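Probable starch synthase 4, chloroplastic/amyloplastic (PDB 6GNE) is probably a plastid starch synthase, a two-domain glycosyltransferase of the GT-B fold that holds ADP and glycan in its pockets. Local coordinates at residues I142-W147 against A168-T173. Residues are numbered along the deposited sequence; the frame is centred on the assembly and turned at random.
Sequences IHCHDW and ARICFT. With AC1 (4,6-dideoxy-4-{[(1S,4R,5S,6S)-4,5,6-trihydroxy-3-(hydroxymethyl)cyclohex-2-en-1-yl]amino}-alpha-D-glucopyranose), chain C; GLC (alpha-D-glucopyranose), chain B.
The imidazole of His-143 lies between Cys-171, whose SG sits over the centre of one face 3.5 Å from the ring centroid, and His-145, whose NE2, bonded to His-14, stands above the opposite face toward the rim; ND1 of His-145 bonds His-175. CG of His-143 is anti to the backbone N (chi1 -167°), and from there the ring reaches toward the neighbouring strand. At its edge, NE2 meets Thr-173 OG1 at 2.7 Å in a nearly straight hydrogen bond. His-143 ND1 bonds Tyr-494 and Thr-173 OG1 also bonds Thr-227; the buried His-143 ring is thus held at both nitrogens, which should restrain its rotation.

Across the sheet, Phe-172 is met at its edge by Asp-146 O, 3.4 Å from CE1, and by Cys-144 SG, 3.7 Å from CD1, a sulfur-aromatic contact. Farther back on this face, Ile-142 CB packs against Ile-170 CD1, and Ile-142 CD1 reaches Ala-168 CB at 3.9 Å.

Between the two layers, 142-145 and 169-173 pair in parallel register, joined by four backbone hydrogen bonds that N and O of Ile-142 and Cys-144 make with Arg-169 O, Cys-171 N and O, and Thr-173 N. A fifth, from Asp-146 N to Thr-173 O (2.9 Å), carries the pairing past the strand end. There the chain delivers its side chains to the glycan: Asp-146 OD2 accepts a bond from AC1 O3, while Trp-147 NE1 donates to GLC O2 at 3.1 Å. His-175 bonds Asp-146 OD1, and also AC1.

The two strands are central in the parallel part of the N-terminal Rossmann-like sheet, flanked by 11-15 and 225-228. Helix 27-41 covers the histidine face, whereas helices 152-160, which belongs to the crossover between the strands, and 215-222 pack on the Ile-170 and Phe-172 face.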
loop_
_atom_site.group_PDB
_atom_site.type_symbol
_atom_site.label_atom_id
_atom_site.label_comp_id
_atom_site.label_asym_id
_atom_site.label_seq_id
_atom_site.Cartn_x
_atom_site.Cartn_y
_atom_site.Cartn_z
ATOM N N ILE A 142 -2.652 9.051 17.697
ATOM C CA ILE A 142 -1.692 9.368 16.648
ATOM C C ILE A 142 -1.334 8.007 16.035
ATOM O O ILE A 142 -0.852 7.077 16.739
ATOM C CB ILE A 142 -0.443 10.156 17.158
ATOM C CG1 ILE A 142 -0.872 11.530 17.682
ATOM C CG2 ILE A 142 0.580 10.358 16.048
ATOM C CD1 ILE A 142 0.174 12.230 18.523
ATOM N N HIS A 143 -1.598 7.891 14.728
ATOM C CA HIS A 143 -1.384 6.658 13.992
ATOM C C HIS A 143 -0.243 6.880 13.015
ATOM O O HIS A 143 -0.376 7.661 12.106
ATOM C CB HIS A 143 -2.686 6.283 13.291
ATOM C CG HIS A 143 -2.718 4.890 12.756
ATOM N ND1 HIS A 143 -3.893 4.236 12.491
ATOM C CD2 HIS A 143 -1.726 4.016 12.453
ATOM C CE1 HIS A 143 -3.630 3.032 12.007
ATOM N NE2 HIS A 143 -2.320 2.872 11.983
ATOM N N CYS A 144 0.881 6.204 13.198
ATOM C CA CYS A 144 1.997 6.342 12.271
ATOM C C CYS A 144 2.205 5.090 11.384
ATOM O O CYS A 144 1.730 4.007 11.710
ATOM C CB CYS A 144 3.259 6.753 13.032
ATOM S SG CYS A 144 3.841 5.631 14.328
ATOM N N HIS A 145 2.885 5.255 10.250
ATOM C CA HIS A 145 3.002 4.203 9.196
ATOM C C HIS A 145 4.438 3.911 8.740
ATOM O O HIS A 145 5.145 4.794 8.255
ATOM C CB HIS A 145 2.153 4.605 8.016
ATOM C CG HIS A 145 0.721 4.809 8.382
ATOM N ND1 HIS A 145 -0.236 3.825 8.216
ATOM C CD2 HIS A 145 0.094 5.844 8.988
ATOM C CE1 HIS A 145 -1.401 4.271 8.654
ATOM N NE2 HIS A 145 -1.225 5.490 9.135
ATOM N N ASP A 146 4.872 2.661 8.928
ATOM C CA ASP A 146 6.145 2.143 8.381
ATOM C C ASP A 146 7.376 2.821 8.961
ATOM O O ASP A 146 7.259 3.696 9.821
ATOM C CB ASP A 146 6.133 2.128 6.832
ATOM C CG ASP A 146 5.534 0.869 6.266
ATOM O OD1 ASP A 146 4.712 0.256 6.952
ATOM O OD2 ASP A 146 5.891 0.437 5.154
ATOM N N TRP A 147 8.561 2.400 8.523
ATOM C CA TRP A 147 9.789 2.828 9.183
ATOM C C TRP A 147 9.975 4.336 9.136
ATOM O O TRP A 147 10.491 4.905 10.101
ATOM C CB TRP A 147 11.020 2.073 8.641
ATOM C CG TRP A 147 11.533 2.558 7.322
ATOM C CD1 TRP A 147 11.235 2.063 6.096
ATOM C CD2 TRP A 147 12.442 3.650 7.109
ATOM N NE1 TRP A 147 11.897 2.781 5.131
ATOM C CE2 TRP A 147 12.643 3.760 5.723
ATOM C CE3 TRP A 147 13.098 4.541 7.963
ATOM C CZ2 TRP A 147 13.489 4.718 5.161
ATOM C CZ3 TRP A 147 13.941 5.496 7.416
ATOM C CH2 TRP A 147 14.130 5.580 6.021
ATOM N N ALA A 168 -2.567 11.466 23.752
ATOM C CA ALA A 168 -2.732 10.458 22.721
ATOM C C ALA A 168 -2.196 9.083 23.075
ATOM O O ALA A 168 -1.243 8.932 23.810
ATOM C CB ALA A 168 -2.089 10.934 21.436
ATOM N N ARG A 169 -2.863 8.081 22.526
ATOM C CA ARG A 169 -2.318 6.742 22.328
ATOM C C ARG A 169 -1.647 6.667 20.951
ATOM O O ARG A 169 -2.119 7.289 19.996
ATOM C CB ARG A 169 -3.442 5.720 22.321
ATOM C CG ARG A 169 -3.618 4.893 23.557
ATOM C CD ARG A 169 -4.239 5.643 24.700
ATOM N NE ARG A 169 -3.217 6.023 25.658
ATOM C CZ ARG A 169 -2.675 5.200 26.564
ATOM N NH1 ARG A 169 -3.009 3.900 26.594
ATOM N NH2 ARG A 169 -1.769 5.678 27.433
ATOM N N ILE A 170 -0.597 5.852 20.855
ATOM C CA ILE A 170 0.154 5.675 19.611
ATOM C C ILE A 170 -0.223 4.350 18.958
ATOM O O ILE A 170 -0.213 3.288 19.600
ATOM C CB ILE A 170 1.687 5.754 19.842
ATOM C CG1 ILE A 170 2.069 7.025 20.633
ATOM C CG2 ILE A 170 2.448 5.716 18.520
ATOM C CD1 ILE A 170 1.515 8.303 20.060
ATOM N N CYS A 171 -0.598 4.432 17.681
ATOM C CA CYS A 171 -0.823 3.263 16.849
ATOM C C CYS A 171 0.256 3.254 15.779
ATOM O O CYS A 171 0.591 4.290 15.184
ATOM C CB CYS A 171 -2.215 3.303 16.226
ATOM S SG CYS A 171 -2.709 1.843 15.256
ATOM N N PHE A 172 0.827 2.075 15.561
ATOM C CA PHE A 172 1.804 1.873 14.481
ATOM C C PHE A 172 1.357 0.764 13.548
ATOM O O PHE A 172 1.056 -0.330 13.994
ATOM C CB PHE A 172 3.166 1.539 15.064
ATOM C CG PHE A 172 4.186 1.222 14.030
ATOM C CD1 PHE A 172 4.620 2.189 13.169
ATOM C CD2 PHE A 172 4.737 -0.039 13.938
ATOM C CE1 PHE A 172 5.567 1.920 12.209
ATOM C CE2 PHE A 172 5.704 -0.326 12.995
ATOM C CZ PHE A 172 6.113 0.662 12.122
ATOM N N THR A 173 1.278 1.054 12.264
ATOM C CA THR A 173 1.022 0.026 11.262
ATOM C C THR A 173 2.326 -0.196 10.465
ATOM O O THR A 173 2.882 0.766 9.940
ATOM C CB THR A 173 -0.153 0.426 10.363
ATOM O OG1 THR A 173 -1.341 0.517 11.146
ATOM C CG2 THR A 173 -0.373 -0.590 9.227
HETATM C C1 AC1 C . 6.923 1.449 0.745
HETATM O O2 AC1 C . 7.079 0.921 3.108
HETATM C C2 AC1 C . 6.210 0.856 1.965
HETATM C C4A AC1 C . 0.565 -3.802 1.124
HETATM C C3 AC1 C . 5.707 -0.570 1.685
HETATM O O3 AC1 C . 5.007 -1.006 2.854
HETATM C C4 AC1 C . 4.818 -0.574 0.437
HETATM N N4A AC1 C . 4.212 -1.878 0.115
HETATM C C5 AC1 C . 5.690 -0.039 -0.702
HETATM O O5 AC1 C . 6.092 1.301 -0.407
HETATM C C6 AC1 C . 4.965 0.038 -2.035
HETATM C C1B AC1 C . 3.276 -2.599 0.989
HETATM C C2B AC1 C . 3.023 -4.070 0.572
HETATM O O2B AC1 C . 3.925 -4.540 -0.448
HETATM C C3B AC1 C . 1.588 -4.372 0.154
HETATM O O3B AC1 C . 1.433 -5.787 0.222
HETATM O O4 AC1 C . -0.747 -4.043 0.613
HETATM C C5B AC1 C . 0.800 -2.343 1.382
HETATM C C7B AC1 C . 2.016 -1.800 1.259
HETATM C C6B AC1 C . -0.343 -1.475 1.852
HETATM O O6B AC1 C . -0.822 -1.915 3.129
HETATM C C1 GLC B . 12.059 2.277 -0.272
HETATM C C2 GLC B . 11.330 2.754 0.982
HETATM C C3 GLC B . 10.226 1.770 1.366
HETATM C C4 GLC B . 9.260 1.659 0.192
HETATM C C5 GLC B . 10.024 1.144 -1.019
HETATM C C6 GLC B . 9.125 1.087 -2.247
HETATM O O2 GLC B . 12.272 2.944 2.037
HETATM O O3 GLC B . 9.518 2.214 2.518
HETATM O O4 GLC B . 8.174 0.797 0.523
HETATM O O5 GLC B . 11.123 2.020 -1.318
HETATM O O6 GLC B . 9.922 0.807 -3.403
#